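Conserved hypothetical protein (Pyrococcus furiosus, PDB 1VK1) is of unknown function but probably acts as a ParB-like nuclease or a serine kinase. Local coordinates at residues Val88-Phe93 and His225-Ile230. Residues are numbered along the deposited sequence; the frame is centred on the assembly and turned at random.
Sequences VILDYF and HVLPFI
Leu90 meets Leu227 and Tyr92 meets His225 where the mixed four-stranded sheet of the ParB-like region faces the edge of a three-stranded antiparallel sheet: strand 84-90 of the first runs out into a loop, and strand 224-226, at the border of the second, does the same. The backbones stay well apart, Leu90 CA lying 9.5 Å from Leu227 CA, so side chains alone bridge the interval. The two leucines point toward each other and meet through their methyls, Leu90 CD1 against Leu227 CD2 at 3.8 Å and Leu90 CD2 against Leu227 CD1 at 4.0 Å. Leu90 also rests on Leu55 of the neighbouring strand 54-58. Beside this apolar pair, the first torsion of Tyr92, chi1 -165°, swings the ring away from the backbone N and carries the phenol to the imidazole. Tyr92 OH and His225 NE2 share a 2.8 Å hydrogen bond. Replacing Tyr92 with phenylalanine would probably leave NE2 of His225 without this hydroxyl partner and the imidazole freer to turn, close to the bound sodium ion, which lies about 5 Å from the histidine side chain. The two rings meet at their edges, planes inclined at 58°, with Tyr92 OH in the imidazole plane and His225 NE2 in that of the phenol.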
ATOM      1  N   VAL A  88       4.461 -17.030   2.091  1.00  9.84           N
ATOM      2  CA  VAL A  88       4.630 -17.340   3.500  1.00 11.12           C
ATOM      3  C   VAL A  88       3.266 -17.152   4.128  1.00 10.85           C
ATOM      4  O   VAL A  88       2.662 -16.096   3.973  1.00 11.52           O
ATOM      5  CB  VAL A  88       5.685 -16.421   4.155  1.00 13.80           C
ATOM      6  CG1 VAL A  88       5.744 -16.635   5.689  1.00 15.13           C
ATOM      7  CG2 VAL A  88       7.045 -16.657   3.534  1.00 15.33           C
ATOM      8  N   ILE A  89       2.788 -18.167   4.838  1.00 10.59           N
ATOM      9  CA  ILE A  89       1.483 -18.150   5.473  1.00 12.23           C
ATOM     10  C   ILE A  89       1.650 -17.775   6.958  1.00 12.82           C
ATOM     11  O   ILE A  89       2.370 -18.447   7.687  1.00 14.45           O
ATOM     12  CB  ILE A  89       0.813 -19.535   5.361  1.00 14.15           C
ATOM     13  CG1 ILE A  89       0.891 -20.090   3.933  1.00 17.52           C
ATOM     14  CG2 ILE A  89      -0.623 -19.487   5.892  1.00 15.50           C
ATOM     15  CD1 ILE A  89       0.285 -19.266   2.952  1.00 18.29           C
ATOM     16  N   LEU A  90       1.003 -16.697   7.366  1.00 13.36           N
ATOM     17  CA  LEU A  90       1.082 -16.113   8.692  1.00 15.02           C
ATOM     18  C   LEU A  90      -0.207 -16.377   9.462  1.00 14.56           C
ATOM     19  O   LEU A  90      -1.279 -16.557   8.863  1.00 17.48           O
ATOM     20  CB  LEU A  90       1.201 -14.576   8.547  1.00 16.09           C
ATOM     21  CG  LEU A  90       2.310 -13.993   7.711  1.00 18.44           C
ATOM     22  CD1 LEU A  90       2.148 -12.484   7.592  1.00 18.93           C
ATOM     23  CD2 LEU A  90       3.650 -14.314   8.306  1.00 19.39           C
ATOM     24  N   ASP A  91      -0.110 -16.380  10.793  1.00 18.21           N
ATOM     25  CA  ASP A  91      -1.282 -16.229  11.648  1.00 20.72           C
ATOM     26  C   ASP A  91      -1.450 -14.728  11.840  1.00 18.53           C
ATOM     27  O   ASP A  91      -0.668 -14.109  12.543  1.00 20.95           O
ATOM     28  CB  ASP A  91      -1.072 -16.935  12.991  1.00 25.29           C
ATOM     29  CG  ASP A  91      -2.201 -16.652  14.002  1.00 29.94           C
ATOM     30  OD1 ASP A  91      -3.191 -15.932  13.655  1.00 32.22           O
ATOM     31  OD2 ASP A  91      -2.174 -17.107  15.168  1.00 33.85           O
ATOM     32  N   TYR A  92      -2.466 -14.166  11.214  1.00 16.98           N
ATOM     33  CA  TYR A  92      -2.601 -12.709  11.145  1.00 15.96           C
ATOM     34  C   TYR A  92      -2.724 -12.076  12.541  1.00 16.15           C
ATOM     35  O   TYR A  92      -2.209 -10.992  12.771  1.00 16.17           O
ATOM     36  CB  TYR A  92      -3.788 -12.339  10.279  1.00 14.23           C
ATOM     37  CG  TYR A  92      -3.788 -10.892   9.856  1.00 13.49           C
ATOM     38  CD1 TYR A  92      -2.671 -10.327   9.198  1.00 14.67           C
ATOM     39  CD2 TYR A  92      -4.883 -10.083  10.076  1.00 13.79           C
ATOM     40  CE1 TYR A  92      -2.666  -8.994   8.804  1.00 12.60           C
ATOM     41  CE2 TYR A  92      -4.878  -8.763   9.681  1.00 13.68           C
ATOM     42  CZ  TYR A  92      -3.762  -8.219   9.046  1.00 12.10           C
ATOM     43  OH  TYR A  92      -3.756  -6.904   8.651  1.00 13.35           O
ATOM     44  N   PHE A  93      -3.363 -12.782  13.481  1.00 16.56           N
ATOM     45  CA  PHE A  93      -3.640 -12.202  14.814  1.00 17.46           C
ATOM     46  C   PHE A  93      -2.615 -12.583  15.856  1.00 20.07           C
ATOM     47  O   PHE A  93      -2.790 -12.319  17.040  1.00 21.76           O
ATOM     48  CB  PHE A  93      -5.076 -12.491  15.213  1.00 18.27           C
ATOM     49  CG  PHE A  93      -6.060 -11.727  14.385  1.00 17.43           C
ATOM     50  CD1 PHE A  93      -6.198 -10.339  14.551  1.00 18.13           C
ATOM     51  CD2 PHE A  93      -6.803 -12.357  13.398  1.00 19.40           C
ATOM     52  CE1 PHE A  93      -7.072  -9.612  13.780  1.00 18.75           C
ATOM     53  CE2 PHE A  93      -7.690 -11.618  12.611  1.00 20.00           C
ATOM     54  CZ  PHE A  93      -7.825 -10.247  12.812  1.00 19.64           C
ATOM     55  N   HIS A 225       2.772  -3.646   6.795  1.00 12.42           N
ATOM     56  CA  HIS A 225       2.904  -4.684   7.814  1.00 13.13           C
ATOM     57  C   HIS A 225       4.362  -4.922   8.144  1.00 14.74           C
ATOM     58  O   HIS A 225       5.237  -4.861   7.263  1.00 15.35           O
ATOM     59  CB  HIS A 225       2.288  -6.001   7.369  1.00 13.21           C
ATOM     60  CG  HIS A 225       0.808  -5.963   7.252  1.00 12.60           C
ATOM     61  ND1 HIS A 225       0.165  -5.600   6.089  1.00 12.22           N
ATOM     62  CD2 HIS A 225      -0.165  -6.287   8.130  1.00 12.61           C
ATOM     63  CE1 HIS A 225      -1.139  -5.676   6.279  1.00 12.41           C
ATOM     64  NE2 HIS A 225      -1.369  -6.085   7.514  1.00 12.28           N
ATOM     65  N   VAL A 226       4.615  -5.209   9.417  1.00 15.17           N
ATOM     66  CA  VAL A 226       5.944  -5.528   9.935  1.00 16.74           C
ATOM     67  C   VAL A 226       5.852  -6.817  10.762  1.00 16.73           C
ATOM     68  O   VAL A 226       4.908  -6.983  11.524  1.00 18.52           O
ATOM     69  CB  VAL A 226       6.494  -4.383  10.811  1.00 19.96           C
ATOM     70  CG1 VAL A 226       7.878  -4.752  11.392  1.00 22.36           C
ATOM     71  CG2 VAL A 226       6.559  -3.076  10.006  1.00 20.98           C
ATOM     72  N   LEU A 227       6.805  -7.733  10.553  1.00 16.00           N
ATOM     73  CA  LEU A 227       6.882  -8.993  11.288  1.00 16.29           C
ATOM     74  C   LEU A 227       8.088  -8.909  12.250  1.00 16.64           C
ATOM     75  O   LEU A 227       8.872  -7.978  12.169  1.00 17.55           O
ATOM     76  CB  LEU A 227       7.099 -10.173  10.340  1.00 16.68           C
ATOM     77  CG  LEU A 227       6.126 -10.347   9.174  1.00 17.41           C
ATOM     78  CD1 LEU A 227       6.505 -11.544   8.352  1.00 19.04           C
ATOM     79  CD2 LEU A 227       4.685 -10.470   9.660  1.00 18.96           C
ATOM     80  N   PRO A 228       8.259  -9.898  13.129  1.00 17.34           N
ATOM     81  CA  PRO A 228       9.451  -9.929  13.996  1.00 18.06           C
ATOM     82  C   PRO A 228      10.752 -10.206  13.268  1.00 19.16           C
ATOM     83  O   PRO A 228      11.825 -10.077  13.867  1.00 20.53           O
ATOM     84  CB  PRO A 228       9.152 -11.090  14.962  1.00 19.59           C
ATOM     85  CG  PRO A 228       7.709 -11.262  14.910  1.00 18.83           C
ATOM     86  CD  PRO A 228       7.345 -10.999  13.445  1.00 18.62           C
ATOM     87  N   PHE A 229      10.654 -10.597  11.988  1.00 18.19           N
ATOM     88  CA  PHE A 229      11.804 -10.907  11.172  1.00 17.89           C
ATOM     89  C   PHE A 229      11.524 -10.448   9.762  1.00 18.20           C
ATOM     90  O   PHE A 229      10.381 -10.154   9.417  1.00 16.74           O
ATOM     91  CB  PHE A 229      12.051 -12.416  11.151  1.00 21.11           C
ATOM     92  CG  PHE A 229      10.894 -13.208  10.636  1.00 21.28           C
ATOM     93  CD1 PHE A 229      10.800 -13.535   9.280  1.00 23.72           C
ATOM     94  CD2 PHE A 229       9.879 -13.623  11.492  1.00 23.68           C
ATOM     95  CE1 PHE A 229       9.728 -14.251   8.801  1.00 24.68           C
ATOM     96  CE2 PHE A 229       8.799 -14.342  11.014  1.00 24.81           C
ATOM     97  CZ  PHE A 229       8.720 -14.660   9.668  1.00 26.04           C
ATOM     98  N   ILE A 230      12.577 -10.406   8.962  1.00 17.65           N
ATOM     99  CA  ILE A 230      12.467 -10.132   7.539  1.00 18.10           C
ATOM    100  C   ILE A 230      12.639 -11.452   6.800  1.00 17.99           C
ATOM    101  O   ILE A 230      13.661 -12.093   6.949  1.00 17.89           O
ATOM    102  CB  ILE A 230      13.551  -9.144   7.095  1.00 20.24           C
ATOM    103  CG1 ILE A 230      13.390  -7.803   7.811  1.00 23.23           C
ATOM    104  CG2 ILE A 230      13.505  -8.961   5.541  1.00 21.19           C
ATOM    105  CD1 ILE A 230      14.564  -6.870   7.638  1.00 25.45           C
TER